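Local coordinates for protein phosphoribosylaminoimidazole-succinocarboxamide synthase (Pyrococcus horikoshii, PDB 3U55) that catalyses the ATP-dependent joining of L-aspartate to the carboxylate of the aminoimidazole ribonucleotide CAIR, giving SAICAR in de novo purine biosynthesis, at residues A40-K45 with D219-Y224; K66-G71 with L78-L83; R93-G98 with R198-K203. All coordinates share one frame; numbering follows the deposited sequence.

In the fold
Contact 1 (40-45 with 219-224) and contact 2 (66-71 with 78-83) are partly buried, whereas contact 3 (93-98 with 198-203) is buried. Each joins different elements: a turn against helix 220-232, the two strands of a hairpin, and a loop against strand 197-201 of the six-stranded sheet. Helix 45-62 borders contacts 1 and 2, whose centres are 25 Å apart. Contacts 2 and 3 lie on opposite sides of the chain's centre, their centres 28 Å apart. Chemistry follows place: apolar packing without a hydrogen bond across contact 1, backbone bonds and bridging waters in contact 2, paired arginines holding a sulfate in contact 3.

Contact 1 (A40-K45 with D219-Y224); sequences ARFKGK and DLIEAY
Phe42 and Lys45 meet Leu220, Ile221 and Tyr224 in an apolar packing contact between the turn that leads from strand 38-41 into helix 45-62 and the first turn of helix 220-232. No hydrogen bond crosses it, and the two segments bury 288 Å² between them. The Phe42 ring receives Leu220 over one face: Leu220 CB stands 4.0 Å from the ring centroid, a CH-pi contact 18° off the normal, while Leu220 CD2 comes to 3.7 Å from Phe42 CG. The two side chains cross at about a right angle. Leu220 CD2 also touches Lys45 CD and sits over the centre of a face of the Tyr224 ring, so this one methyl is shared by three neighbours. Ile221 CD1 lies 3.4 Å from Lys43 O and 3.6 Å from Lys45 N, and also touches Phe42 CB. The turn, type II from Phe42 to Lys45, is closed by Lys45 N to Phe42 O (3.0 Å) and carries Gly44, whose positive phi of 99° suits glycine, at the N-cap of the next helix. Asp219 caps helix 220-232: its OD1 accepts from Glu222 N at 2.9 Å. Lys45 leaves its backbone with CG anti to N (chi1 -180°), and its CG passes 3.9 Å from Tyr224 CE2. The polar ends converge on Asp195, which forms a salt bridge with Lys45 NZ and a hydrogen bond with Tyr224 OH. Phe213 of helix 211-214 meets the Phe42 ring nearly perpendicularly, Ala31 of strand 30-33 touches Phe42 and Lys45, and Leu48 of helix 45-62 lies against Tyr224.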
ATOM      1  N   ALA A  40      25.618  -3.389 -14.755  1.00 26.70           N
ATOM      2  CA  ALA A  40      27.079  -3.452 -14.688  1.00 27.98           C
ATOM      3  C   ALA A  40      27.515  -4.739 -13.990  1.00 27.31           C
ATOM      4  O   ALA A  40      26.714  -5.387 -13.309  1.00 29.13           O
ATOM      5  CB  ALA A  40      27.645  -2.232 -13.964  1.00 27.50           C
ATOM      6  N   ARG A  41      28.780  -5.105 -14.169  1.00 27.78           N
ATOM      7  CA  ARG A  41      29.366  -6.254 -13.485  1.00 27.87           C
ATOM      8  C   ARG A  41      30.492  -5.797 -12.571  1.00 28.08           C
ATOM      9  O   ARG A  41      31.377  -5.046 -12.993  1.00 27.36           O
ATOM     10  CB  ARG A  41      29.906  -7.271 -14.491  1.00 29.27           C
ATOM     11  CG  ARG A  41      28.858  -7.881 -15.414  1.00 33.20           C
ATOM     12  CD  ARG A  41      29.458  -8.971 -16.304  1.00 37.94           C
ATOM     13  NE  ARG A  41      29.708 -10.212 -15.569  1.00 42.07           N
ATOM     14  CZ  ARG A  41      30.886 -10.572 -15.060  1.00 42.85           C
ATOM     15  NH1 ARG A  41      31.951  -9.792 -15.194  1.00 44.27           N
ATOM     16  NH2 ARG A  41      30.996 -11.722 -14.408  1.00 44.25           N
ATOM     17  N   PHE A  42      30.460  -6.254 -11.322  1.00 26.25           N
ATOM     18  CA  PHE A  42      31.467  -5.865 -10.339  1.00 26.30           C
ATOM     19  C   PHE A  42      32.212  -7.088  -9.829  1.00 26.35           C
ATOM     20  O   PHE A  42      31.639  -7.925  -9.124  1.00 23.12           O
ATOM     21  CB  PHE A  42      30.819  -5.110  -9.175  1.00 26.00           C
ATOM     22  CG  PHE A  42      30.206  -3.800  -9.570  1.00 25.87           C
ATOM     23  CD1 PHE A  42      30.988  -2.653  -9.661  1.00 26.81           C
ATOM     24  CD2 PHE A  42      28.846  -3.709  -9.846  1.00 25.30           C
ATOM     25  CE1 PHE A  42      30.426  -1.431 -10.021  1.00 28.34           C
ATOM     26  CE2 PHE A  42      28.273  -2.495 -10.212  1.00 28.03           C
ATOM     27  CZ  PHE A  42      29.064  -1.353 -10.301  1.00 28.13           C
ATOM     28  N   LYS A  43      33.491  -7.183 -10.195  1.00 26.42           N
ATOM     29  CA  LYS A  43      34.300  -8.359  -9.885  1.00 27.22           C
ATOM     30  C   LYS A  43      34.448  -8.554  -8.380  1.00 25.77           C
ATOM     31  O   LYS A  43      35.005  -7.701  -7.681  1.00 24.52           O
ATOM     32  CB  LYS A  43      35.677  -8.269 -10.560  1.00 28.93           C
ATOM     33  CG  LYS A  43      36.635  -9.411 -10.232  1.00 33.34           C
ATOM     34  CD  LYS A  43      36.188 -10.742 -10.824  1.00 37.79           C
ATOM     35  CE  LYS A  43      37.158 -11.851 -10.437  1.00 40.20           C
ATOM     36  NZ  LYS A  43      36.783 -13.167 -11.034  1.00 40.90           N
ATOM     37  N   GLY A  44      33.937  -9.681  -7.897  1.00 25.16           N
ATOM     38  CA  GLY A  44      33.986 -10.014  -6.479  1.00 24.06           C
ATOM     39  C   GLY A  44      32.711  -9.727  -5.702  1.00 22.61           C
ATOM     40  O   GLY A  44      32.609 -10.100  -4.531  1.00 22.48           O
ATOM     41  N   LYS A  45      31.737  -9.067  -6.331  1.00 23.03           N
ATOM     42  CA  LYS A  45      30.482  -8.737  -5.643  1.00 22.31           C
ATOM     43  C   LYS A  45      29.741  -9.996  -5.185  1.00 22.13           C
ATOM     44  O   LYS A  45      29.225 -10.049  -4.064  1.00 20.89           O
ATOM     45  CB  LYS A  45      29.566  -7.873  -6.518  1.00 22.97           C
ATOM     46  CG  LYS A  45      28.250  -7.499  -5.833  1.00 24.01           C
ATOM     47  CD  LYS A  45      27.381  -6.566  -6.668  1.00 27.33           C
ATOM     48  CE  LYS A  45      26.531  -7.322  -7.677  1.00 31.61           C
ATOM     49  NZ  LYS A  45      25.393  -8.081  -7.061  1.00 27.01           N
ATOM     50  N   ASP A 219      33.032   3.761  -5.545  1.00 31.53           N
ATOM     51  CA  ASP A 219      33.397   2.423  -5.987  1.00 30.63           C
ATOM     52  C   ASP A 219      32.576   1.399  -5.205  1.00 28.82           C
ATOM     53  O   ASP A 219      32.749   1.260  -3.984  1.00 25.75           O
ATOM     54  CB  ASP A 219      34.897   2.212  -5.758  1.00 31.61           C
ATOM     55  CG  ASP A 219      35.423   0.943  -6.400  1.00 34.75           C
ATOM     56  OD1 ASP A 219      35.115  -0.165  -5.909  1.00 34.50           O
ATOM     57  OD2 ASP A 219      36.179   1.056  -7.387  1.00 39.27           O
ATOM     58  N   LEU A 220      31.682   0.699  -5.908  1.00 26.19           N
ATOM     59  CA  LEU A 220      30.806  -0.297  -5.278  1.00 25.90           C
ATOM     60  C   LEU A 220      31.586  -1.374  -4.527  1.00 24.41           C
ATOM     61  O   LEU A 220      31.267  -1.688  -3.378  1.00 22.13           O
ATOM     62  CB  LEU A 220      29.848  -0.947  -6.293  1.00 25.91           C
ATOM     63  CG  LEU A 220      28.941  -2.062  -5.723  1.00 28.36           C
ATOM     64  CD1 LEU A 220      27.510  -1.947  -6.200  1.00 32.04           C
ATOM     65  CD2 LEU A 220      29.479  -3.472  -5.981  1.00 27.68           C
ATOM     66  N   ILE A 221      32.595  -1.944  -5.184  1.00 23.43           N
ATOM     67  CA  ILE A 221      33.379  -3.019  -4.582  1.00 24.19           C
ATOM     68  C   ILE A 221      34.055  -2.552  -3.287  1.00 25.03           C
ATOM     69  O   ILE A 221      34.033  -3.262  -2.280  1.00 22.84           O
ATOM     70  CB  ILE A 221      34.391  -3.633  -5.590  1.00 25.07           C
ATOM     71  CG1 ILE A 221      33.660  -4.536  -6.594  1.00 23.25           C
ATOM     72  CG2 ILE A 221      35.504  -4.401  -4.869  1.00 26.99           C
ATOM     73  CD1 ILE A 221      32.869  -5.696  -5.961  1.00 22.41           C
ATOM     74  N   GLU A 222      34.623  -1.348  -3.313  1.00 25.45           N
ATOM     75  CA  GLU A 222      35.254  -0.780  -2.117  1.00 26.91           C
ATOM     76  C   GLU A 222      34.258  -0.602  -0.966  1.00 25.58           C
ATOM     77  O   GLU A 222      34.595  -0.873   0.188  1.00 24.68           O
ATOM     78  CB  GLU A 222      35.974   0.536  -2.433  1.00 29.10           C
ATOM     79  CG  GLU A 222      37.159   0.395  -3.397  1.00 34.11           C
ATOM     80  CD  GLU A 222      38.126  -0.715  -3.005  1.00 44.20           C
ATOM     81  OE1 GLU A 222      38.278  -1.673  -3.796  1.00 48.45           O
ATOM     82  OE2 GLU A 222      38.723  -0.635  -1.906  1.00 43.50           O
ATOM     83  N   ALA A 223      33.040  -0.165  -1.287  1.00 24.05           N
ATOM     84  CA  ALA A 223      31.982  -0.003  -0.288  1.00 24.89           C
ATOM     85  C   ALA A 223      31.582  -1.350   0.330  1.00 24.59           C
ATOM     86  O   ALA A 223      31.448  -1.459   1.549  1.00 23.49           O
ATOM     87  CB  ALA A 223      30.769   0.706  -0.889  1.00 24.12           C
ATOM     88  N   TYR A 224      31.422  -2.373  -0.513  1.00 24.60           N
ATOM     89  CA  TYR A 224      31.031  -3.712  -0.053  1.00 24.14           C
ATOM     90  C   TYR A 224      32.151  -4.380   0.749  1.00 25.42           C
ATOM     91  O   TYR A 224      31.881  -5.123   1.698  1.00 24.68           O
ATOM     92  CB  TYR A 224      30.622  -4.604  -1.236  1.00 23.12           C
ATOM     93  CG  TYR A 224      29.236  -4.360  -1.821  1.00 20.51           C
ATOM     94  CD1 TYR A 224      28.707  -3.068  -1.939  1.00 19.56           C
ATOM     95  CD2 TYR A 224      28.468  -5.427  -2.293  1.00 18.86           C
ATOM     96  CE1 TYR A 224      27.442  -2.846  -2.498  1.00 16.61           C
ATOM     97  CE2 TYR A 224      27.207  -5.218  -2.848  1.00 19.18           C
ATOM     98  CZ  TYR A 224      26.702  -3.929  -2.951  1.00 18.29           C
ATOM     99  OH  TYR A 224      25.452  -3.730  -3.496  1.00 15.94           O
TER

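Contact 2 (K66-G71 with L78-L83); sequences KTHFIG and LIVEKL
With chi1 at 72°, His68 CG sits between its backbone N and carbonyl carbon, and the imidazole lies side by side with Val80, whose CG1 is anti to its own carbonyl carbon (chi1 -62°); the two torsions together bring Val80 CG1 over the ring. It makes a CH-pi contact, 3.7 Å from Val80 CG1 to the His68 ring centroid and 9° off the normal. Strands 69-72 and 77-81 form an antiparallel beta hairpin, interrupted by a classic beta bulge in which Ile70 and Gly71 both face Ile79. Ile79 O accepts twice, from Ile70 N at 2.9 Å and from Gly71 N at 3.1 Å, with both donors tilted out of the carbonyl plane. Ile79 N returns a bond to Gly71 O (2.6 Å). Beyond the non-hydrogen-bonded pair Phe69-Val80, Glu81 N donates to a lone pair of His68 O, 2.8 Å away. Ile70 CD1 reaches across to the neighbouring strand, 3.5 Å from Glu81 N. Thr67 OG1 accepts from Phe69 N in an ST turn. The sheet edge is thus held by main-chain bonds, while water takes over where the segments diverge: one molecule joins His68 ND1 (2.8 Å) to Glu81 O, and another can bridge Thr67 O and Glu81 OE1, though it has more acceptors in reach than protons to give. Water at ND1, the Val80 methyl over the face and a weak bond from NE2 to Asp190 O would together limit imidazole rotation.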
ATOM      1  N   LYS A  66      14.075 -18.828  11.829  1.00 17.22           N
ATOM      2  CA  LYS A  66      14.187 -19.885  10.826  1.00 17.72           C
ATOM      3  C   LYS A  66      14.560 -19.301   9.473  1.00 16.77           C
ATOM      4  O   LYS A  66      13.843 -18.453   8.947  1.00 16.91           O
ATOM      5  CB  LYS A  66      12.874 -20.665  10.694  1.00 19.69           C
ATOM      6  CG  LYS A  66      12.606 -21.643  11.810  1.00 24.33           C
ATOM      7  CD  LYS A  66      11.476 -22.602  11.431  1.00 30.84           C
ATOM      8  CE  LYS A  66      10.897 -23.267  12.663  1.00 33.96           C
ATOM      9  NZ  LYS A  66      10.056 -22.307  13.426  1.00 36.74           N
ATOM     10  N   THR A  67      15.684 -19.755   8.917  1.00 16.22           N
ATOM     11  CA  THR A  67      16.127 -19.307   7.596  1.00 16.47           C
ATOM     12  C   THR A  67      16.344 -20.500   6.676  1.00 16.73           C
ATOM     13  O   THR A  67      16.439 -21.645   7.139  1.00 16.26           O
ATOM     14  CB  THR A  67      17.436 -18.488   7.635  1.00 16.84           C
ATOM     15  OG1 THR A  67      18.563 -19.367   7.750  1.00 17.95           O
ATOM     16  CG2 THR A  67      17.443 -17.468   8.776  1.00 15.80           C
ATOM     17  N   HIS A  68      16.437 -20.232   5.378  1.00 15.05           N
ATOM     18  CA  HIS A  68      16.646 -21.301   4.407  1.00 16.44           C
ATOM     19  C   HIS A  68      18.106 -21.780   4.329  1.00 18.84           C
ATOM     20  O   HIS A  68      18.416 -22.697   3.572  1.00 19.87           O
ATOM     21  CB  HIS A  68      16.059 -20.938   3.030  1.00 16.55           C
ATOM     22  CG  HIS A  68      16.823 -19.891   2.272  1.00 16.54           C
ATOM     23  ND1 HIS A  68      16.670 -19.711   0.912  1.00 17.30           N
ATOM     24  CD2 HIS A  68      17.725 -18.964   2.673  1.00 16.11           C
ATOM     25  CE1 HIS A  68      17.448 -18.721   0.509  1.00 15.87           C
ATOM     26  NE2 HIS A  68      18.101 -18.253   1.558  1.00 15.04           N
ATOM     27  N   PHE A  69      18.988 -21.170   5.119  1.00 19.28           N
ATOM     28  CA  PHE A  69      20.410 -21.502   5.065  1.00 21.42           C
ATOM     29  C   PHE A  69      20.705 -22.912   5.587  1.00 21.10           C
ATOM     30  O   PHE A  69      20.356 -23.243   6.717  1.00 21.97           O
ATOM     31  CB  PHE A  69      21.258 -20.471   5.824  1.00 20.39           C
ATOM     32  CG  PHE A  69      22.732 -20.809   5.860  1.00 22.94           C
ATOM     33  CD1 PHE A  69      23.496 -20.781   4.692  1.00 23.19           C
ATOM     34  CD2 PHE A  69      23.350 -21.165   7.056  1.00 23.37           C
ATOM     35  CE1 PHE A  69      24.859 -21.101   4.715  1.00 20.28           C
ATOM     36  CE2 PHE A  69      24.712 -21.488   7.092  1.00 25.70           C
ATOM     37  CZ  PHE A  69      25.467 -21.454   5.919  1.00 21.01           C
ATOM     38  N   ILE A  70      21.351 -23.723   4.756  1.00 22.46           N
ATOM     39  CA  ILE A  70      21.821 -25.053   5.172  1.00 23.61           C
ATOM     40  C   ILE A  70      23.353 -25.083   5.278  1.00 24.12           C
ATOM     41  O   ILE A  70      23.900 -25.435   6.325  1.00 23.63           O
ATOM     42  CB  ILE A  70      21.296 -26.182   4.241  1.00 24.13           C
ATOM     43  CG1 ILE A  70      19.764 -26.276   4.334  1.00 23.02           C
ATOM     44  CG2 ILE A  70      21.944 -27.539   4.599  1.00 26.27           C
ATOM     45  CD1 ILE A  70      19.115 -27.178   3.291  1.00 20.58           C
ATOM     46  N   GLY A  71      24.033 -24.702   4.201  1.00 25.37           N
ATOM     47  CA  GLY A  71      25.493 -24.678   4.193  1.00 27.99           C
ATOM     48  C   GLY A  71      26.112 -24.002   2.985  1.00 29.07           C
ATOM     49  O   GLY A  71      25.410 -23.543   2.075  1.00 28.44           O
ATOM     50  N   LEU A  78      25.644 -21.190  -2.015  1.00 24.36           N
ATOM     51  CA  LEU A  78      25.056 -21.606  -0.752  1.00 23.64           C
ATOM     52  C   LEU A  78      24.095 -22.752  -1.028  1.00 22.79           C
ATOM     53  O   LEU A  78      23.442 -22.783  -2.069  1.00 25.08           O
ATOM     54  CB  LEU A  78      24.290 -20.458  -0.074  1.00 24.75           C
ATOM     55  CG  LEU A  78      24.965 -19.135   0.307  1.00 26.43           C
ATOM     56  CD1 LEU A  78      24.142 -18.429   1.398  1.00 20.15           C
ATOM     57  CD2 LEU A  78      26.392 -19.349   0.772  1.00 24.11           C
ATOM     58  N   ILE A  79      24.024 -23.696  -0.097  1.00 22.65           N
ATOM     59  CA  ILE A  79      22.988 -24.718  -0.125  1.00 21.04           C
ATOM     60  C   ILE A  79      21.859 -24.223   0.764  1.00 19.05           C
ATOM     61  O   ILE A  79      22.084 -23.869   1.920  1.00 18.63           O
ATOM     62  CB  ILE A  79      23.485 -26.083   0.368  1.00 21.39           C
ATOM     63  CG1 ILE A  79      24.735 -26.510  -0.410  1.00 23.27           C
ATOM     64  CG2 ILE A  79      22.387 -27.134   0.196  1.00 19.78           C
ATOM     65  CD1 ILE A  79      25.503 -27.632   0.246  1.00 25.64           C
ATOM     66  N   VAL A  80      20.659 -24.187   0.194  1.00 19.86           N
ATOM     67  CA  VAL A  80      19.482 -23.633   0.851  1.00 18.62           C
ATOM     68  C   VAL A  80      18.316 -24.619   0.779  1.00 18.86           C
ATOM     69  O   VAL A  80      18.249 -25.455  -0.127  1.00 17.99           O
ATOM     70  CB  VAL A  80      19.074 -22.235   0.263  1.00 17.04           C
ATOM     71  CG1 VAL A  80      20.187 -21.204   0.478  1.00 14.29           C
ATOM     72  CG2 VAL A  80      18.702 -22.327  -1.223  1.00 20.17           C
ATOM     73  N   GLU A  81      17.422 -24.523   1.757  1.00 19.00           N
ATOM     74  CA  GLU A  81      16.222 -25.346   1.833  1.00 18.54           C
ATOM     75  C   GLU A  81      15.230 -24.939   0.741  1.00 18.85           C
ATOM     76  O   GLU A  81      15.013 -23.745   0.510  1.00 17.21           O
ATOM     77  CB  GLU A  81      15.599 -25.150   3.213  1.00 19.56           C
ATOM     78  CG  GLU A  81      14.403 -26.022   3.527  1.00 22.34           C
ATOM     79  CD  GLU A  81      13.824 -25.727   4.900  1.00 25.52           C
ATOM     80  OE1 GLU A  81      14.265 -24.748   5.544  1.00 28.07           O
ATOM     81  OE2 GLU A  81      12.927 -26.475   5.335  1.00 29.80           O
ATOM     82  N   LYS A  82      14.644 -25.923   0.059  1.00 17.67           N
ATOM     83  CA  LYS A  82      13.543 -25.659  -0.871  1.00 19.23           C
ATOM     84  C   LYS A  82      12.279 -25.271  -0.100  1.00 18.24           C
ATOM     85  O   LYS A  82      11.934 -25.904   0.899  1.00 17.71           O
ATOM     86  CB  LYS A  82      13.263 -26.872  -1.775  1.00 20.86           C
ATOM     87  CG  LYS A  82      12.272 -26.587  -2.903  1.00 26.04           C
ATOM     88  CD  LYS A  82      12.007 -27.803  -3.786  1.00 31.49           C
ATOM     89  CE  LYS A  82      11.153 -27.406  -4.982  1.00 37.42           C
ATOM     90  NZ  LYS A  82      10.758 -28.564  -5.837  1.00 42.77           N
ATOM     91  N   LEU A  83      11.609 -24.218  -0.564  1.00 17.59           N
ATOM     92  CA  LEU A  83      10.393 -23.710   0.082  1.00 17.76           C
ATOM     93  C   LEU A  83       9.322 -23.407  -0.948  1.00 17.11           C
ATOM     94  O   LEU A  83       9.627 -23.169  -2.114  1.00 18.51           O
ATOM     95  CB  LEU A  83      10.697 -22.424   0.859  1.00 15.61           C
ATOM     96  CG  LEU A  83      11.786 -22.417   1.936  1.00 17.45           C
ATOM     97  CD1 LEU A  83      12.119 -20.977   2.316  1.00 18.72           C
ATOM     98  CD2 LEU A  83      11.378 -23.217   3.165  1.00 16.95           C
TER
HETATM   99  O   HOH W   1      17.204 -24.564   6.540  1.00 29.60           O
HETATM  100  O   HOH W   2      15.008 -21.334  -0.605  1.00 18.67           O

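Contact 3 (R93-G98 with R198-K203); sequences RNVVAG and RFWDAK. With SO4 (sulfate ion), chain B.
Arg198 runs from strand 197-201 past the 93-98 loop to a sulfate ion, with CG anti to its carbonyl carbon and the chain extended from CG to NE. From CB and CG the chain leads to CD, which packs 3.8 Å from Ala97 CB; NE skirts the same methyl. Past CZ both terminal nitrogens turn to the sulfate and share O2. The N-H groups of Arg198 NH1 are divided among sulfate O2 at 3.1 Å, sulfate O1 at 3.2 Å and Asp173, and the two sulfate bonds are bent (148° and 137°). Arg198 NH2 donates to sulfate O2 at 3.3 Å, while Gly98 CA rests over one face of the guanidinium, 3.6 Å from NH2. Arg93 approaches the anion from the loop side. Its NH2 points nearly straight at sulfate O1, but the modelled 2.5 Å is too short to be taken literally; its NH1 bond to O3 is weak. The sulfur lies at the edge of both guanidinium groups, whose planes are 25° apart. Farther along the strand, Trp200 CZ3 lies 3.9 Å from Val95 CG1. Asp211 pairs with Arg198 NE, Glu118 with Arg93 NH1 and Asp173 weakly with Arg93 NH2, while Ser99 N also donates to the sulfate. Arg93 NH2 and Arg198 NH1 come within 3.7 Å, a repulsion probably offset by these carboxylates and the anion; though the sulfate probably came from the crystallisation liquor, such a site is consistent with phosphate-bearing substrates.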
ATOM      1  N   ARG A  93      11.827  -0.525   7.316  1.00 11.86           N
ATOM      2  CA  ARG A  93      12.516   0.766   7.195  1.00 11.09           C
ATOM      3  C   ARG A  93      12.611   1.462   8.561  1.00 11.52           C
ATOM      4  O   ARG A  93      11.607   1.622   9.262  1.00  9.58           O
ATOM      5  CB  ARG A  93      11.811   1.663   6.155  1.00 11.82           C
ATOM      6  CG  ARG A  93      11.104   0.877   5.008  1.00 15.42           C
ATOM      7  CD  ARG A  93      10.520   1.785   3.901  1.00 20.29           C
ATOM      8  NE  ARG A  93      11.595   2.261   3.047  1.00 22.83           N
ATOM      9  CZ  ARG A  93      11.749   2.010   1.750  1.00 19.68           C
ATOM     10  NH1 ARG A  93      10.863   1.307   1.038  1.00 16.11           N
ATOM     11  NH2 ARG A  93      12.812   2.508   1.152  1.00 19.15           N
ATOM     12  N   ASN A  94      13.835   1.853   8.919  1.00 11.15           N
ATOM     13  CA  ASN A  94      14.139   2.554  10.168  1.00 11.14           C
ATOM     14  C   ASN A  94      14.423   4.036   9.933  1.00 13.04           C
ATOM     15  O   ASN A  94      14.143   4.890  10.791  1.00 12.38           O
ATOM     16  CB  ASN A  94      15.368   1.927  10.817  1.00 10.57           C
ATOM     17  CG  ASN A  94      15.157   0.477  11.183  1.00 11.22           C
ATOM     18  OD1 ASN A  94      14.214   0.136  11.909  1.00 15.11           O
ATOM     19  ND2 ASN A  94      16.035  -0.388  10.690  1.00 11.82           N
ATOM     20  N   VAL A  95      14.996   4.322   8.769  1.00 11.52           N
ATOM     21  CA  VAL A  95      15.381   5.670   8.369  1.00 13.34           C
ATOM     22  C   VAL A  95      14.790   5.914   6.987  1.00 14.18           C
ATOM     23  O   VAL A  95      14.744   4.991   6.163  1.00 13.27           O
ATOM     24  CB  VAL A  95      16.921   5.803   8.332  1.00 11.25           C
ATOM     25  CG1 VAL A  95      17.353   7.165   7.803  1.00 15.10           C
ATOM     26  CG2 VAL A  95      17.516   5.547   9.711  1.00 15.61           C
ATOM     27  N   VAL A  96      14.318   7.136   6.734  1.00 13.94           N
ATOM     28  CA  VAL A  96      13.714   7.464   5.432  1.00 15.08           C
ATOM     29  C   VAL A  96      14.770   7.486   4.318  1.00 15.41           C
ATOM     30  O   VAL A  96      15.796   8.172   4.411  1.00 15.45           O
ATOM     31  CB  VAL A  96      12.909   8.795   5.463  1.00 14.12           C
ATOM     32  CG1 VAL A  96      12.434   9.178   4.082  1.00 14.59           C
ATOM     33  CG2 VAL A  96      11.708   8.683   6.412  1.00 14.30           C
ATOM     34  N   ALA A  97      14.504   6.705   3.273  1.00 15.85           N
ATOM     35  CA  ALA A  97      15.369   6.612   2.102  1.00 15.20           C
ATOM     36  C   ALA A  97      14.566   5.976   0.977  1.00 15.41           C
ATOM     37  O   ALA A  97      13.473   5.457   1.211  1.00 14.30           O
ATOM     38  CB  ALA A  97      16.608   5.770   2.419  1.00 14.97           C
ATOM     39  N   GLY A  98      15.103   6.030  -0.240  1.00 18.11           N
ATOM     40  CA  GLY A  98      14.509   5.349  -1.389  1.00 17.76           C
ATOM     41  C   GLY A  98      13.075   5.736  -1.693  1.00 18.39           C
ATOM     42  O   GLY A  98      12.718   6.917  -1.642  1.00 19.12           O
ATOM     43  N   ARG A 198      19.980  -1.149   2.947  1.00 13.03           N
ATOM     44  CA  ARG A 198      20.705   0.116   2.994  1.00 12.71           C
ATOM     45  C   ARG A 198      21.507   0.197   4.285  1.00 13.18           C
ATOM     46  O   ARG A 198      20.961   0.053   5.386  1.00 13.46           O
ATOM     47  CB  ARG A 198      19.775   1.320   2.815  1.00 13.04           C
ATOM     48  CG  ARG A 198      19.361   1.530   1.375  1.00 16.73           C
ATOM     49  CD  ARG A 198      18.515   2.781   1.195  1.00 13.51           C
ATOM     50  NE  ARG A 198      18.161   2.961  -0.216  1.00 17.47           N
ATOM     51  CZ  ARG A 198      17.069   2.453  -0.789  1.00 21.22           C
ATOM     52  NH1 ARG A 198      16.198   1.749  -0.076  1.00 20.74           N
ATOM     53  NH2 ARG A 198      16.833   2.662  -2.075  1.00 18.66           N
ATOM     54  N   PHE A 199      22.818   0.382   4.123  1.00 13.87           N
ATOM     55  CA  PHE A 199      23.776   0.477   5.224  1.00 15.49           C
ATOM     56  C   PHE A 199      24.476   1.833   5.149  1.00 15.25           C
ATOM     57  O   PHE A 199      25.085   2.143   4.132  1.00 15.41           O
ATOM     58  CB  PHE A 199      24.878  -0.586   5.085  1.00 15.53           C
ATOM     59  CG  PHE A 199      24.415  -2.024   5.175  1.00 14.85           C
ATOM     60  CD1 PHE A 199      23.544  -2.458   6.174  1.00 15.03           C
ATOM     61  CD2 PHE A 199      24.933  -2.966   4.290  1.00 14.87           C
ATOM     62  CE1 PHE A 199      23.172  -3.801   6.263  1.00 13.55           C
ATOM     63  CE2 PHE A 199      24.565  -4.315   4.369  1.00 18.13           C
ATOM     64  CZ  PHE A 199      23.685  -4.733   5.356  1.00 15.35           C
ATOM     65  N   TRP A 200      24.399   2.633   6.213  1.00 16.95           N
ATOM     66  CA  TRP A 200      25.114   3.920   6.270  1.00 18.15           C
ATOM     67  C   TRP A 200      26.182   3.889   7.357  1.00 19.37           C
ATOM     68  O   TRP A 200      25.958   3.341   8.437  1.00 19.53           O
ATOM     69  CB  TRP A 200      24.150   5.073   6.567  1.00 17.23           C
ATOM     70  CG  TRP A 200      23.197   5.440   5.464  1.00 16.43           C
ATOM     71  CD1 TRP A 200      23.076   4.848   4.234  1.00 18.22           C
ATOM     72  CD2 TRP A 200      22.196   6.467   5.511  1.00 16.96           C
ATOM     73  NE1 TRP A 200      22.076   5.451   3.514  1.00 18.49           N
ATOM     74  CE2 TRP A 200      21.520   6.450   4.271  1.00 18.85           C
ATOM     75  CE3 TRP A 200      21.806   7.399   6.482  1.00 20.56           C
ATOM     76  CZ2 TRP A 200      20.475   7.327   3.974  1.00 18.23           C
ATOM     77  CZ3 TRP A 200      20.767   8.281   6.183  1.00 22.65           C
ATOM     78  CH2 TRP A 200      20.115   8.235   4.940  1.00 22.39           C
ATOM     79  N   ASP A 201      27.342   4.487   7.088  1.00 21.32           N
ATOM     80  CA  ASP A 201      28.344   4.644   8.142  1.00 22.08           C
ATOM     81  C   ASP A 201      27.753   5.507   9.260  1.00 21.10           C
ATOM     82  O   ASP A 201      27.130   6.526   8.984  1.00 20.84           O
ATOM     83  CB  ASP A 201      29.628   5.282   7.607  1.00 22.34           C
ATOM     84  CG  ASP A 201      30.616   5.604   8.717  1.00 25.60           C
ATOM     85  OD1 ASP A 201      31.119   4.664   9.352  1.00 27.33           O
ATOM     86  OD2 ASP A 201      30.866   6.795   8.968  1.00 29.33           O
ATOM     87  N   ALA A 202      27.935   5.091  10.512  1.00 23.18           N
ATOM     88  CA  ALA A 202      27.346   5.815  11.649  1.00 25.14           C
ATOM     89  C   ALA A 202      27.933   7.214  11.815  1.00 26.95           C
ATOM     90  O   ALA A 202      27.222   8.152  12.175  1.00 28.95           O
ATOM     91  CB  ALA A 202      27.492   5.018  12.942  1.00 23.95           C
ATOM     92  N   LYS A 203      29.228   7.345  11.545  1.00 27.29           N
ATOM     93  CA  LYS A 203      29.910   8.632  11.662  1.00 28.96           C
ATOM     94  C   LYS A 203      29.543   9.589  10.517  1.00 28.40           C
ATOM     95  O   LYS A 203      29.100  10.709  10.761  1.00 28.57           O
ATOM     96  CB  LYS A 203      31.426   8.422  11.743  1.00 28.81           C
ATOM     97  CG  LYS A 203      32.195   9.639  12.225  1.00 31.48           C
TER
HETATM   98  S   SO4 B 500      13.207   1.172  -2.290  1.00 33.25           S
HETATM   99  O1  SO4 B 500      13.274   2.202  -1.268  1.00 32.86           O
HETATM  100  O2  SO4 B 500      14.450   0.411  -2.328  1.00 37.15           O
HETATM  101  O3  SO4 B 500      12.074   0.300  -1.979  1.00 40.14           O
HETATM  102  O4  SO4 B 500      13.012   1.793  -3.594  1.00 36.12           O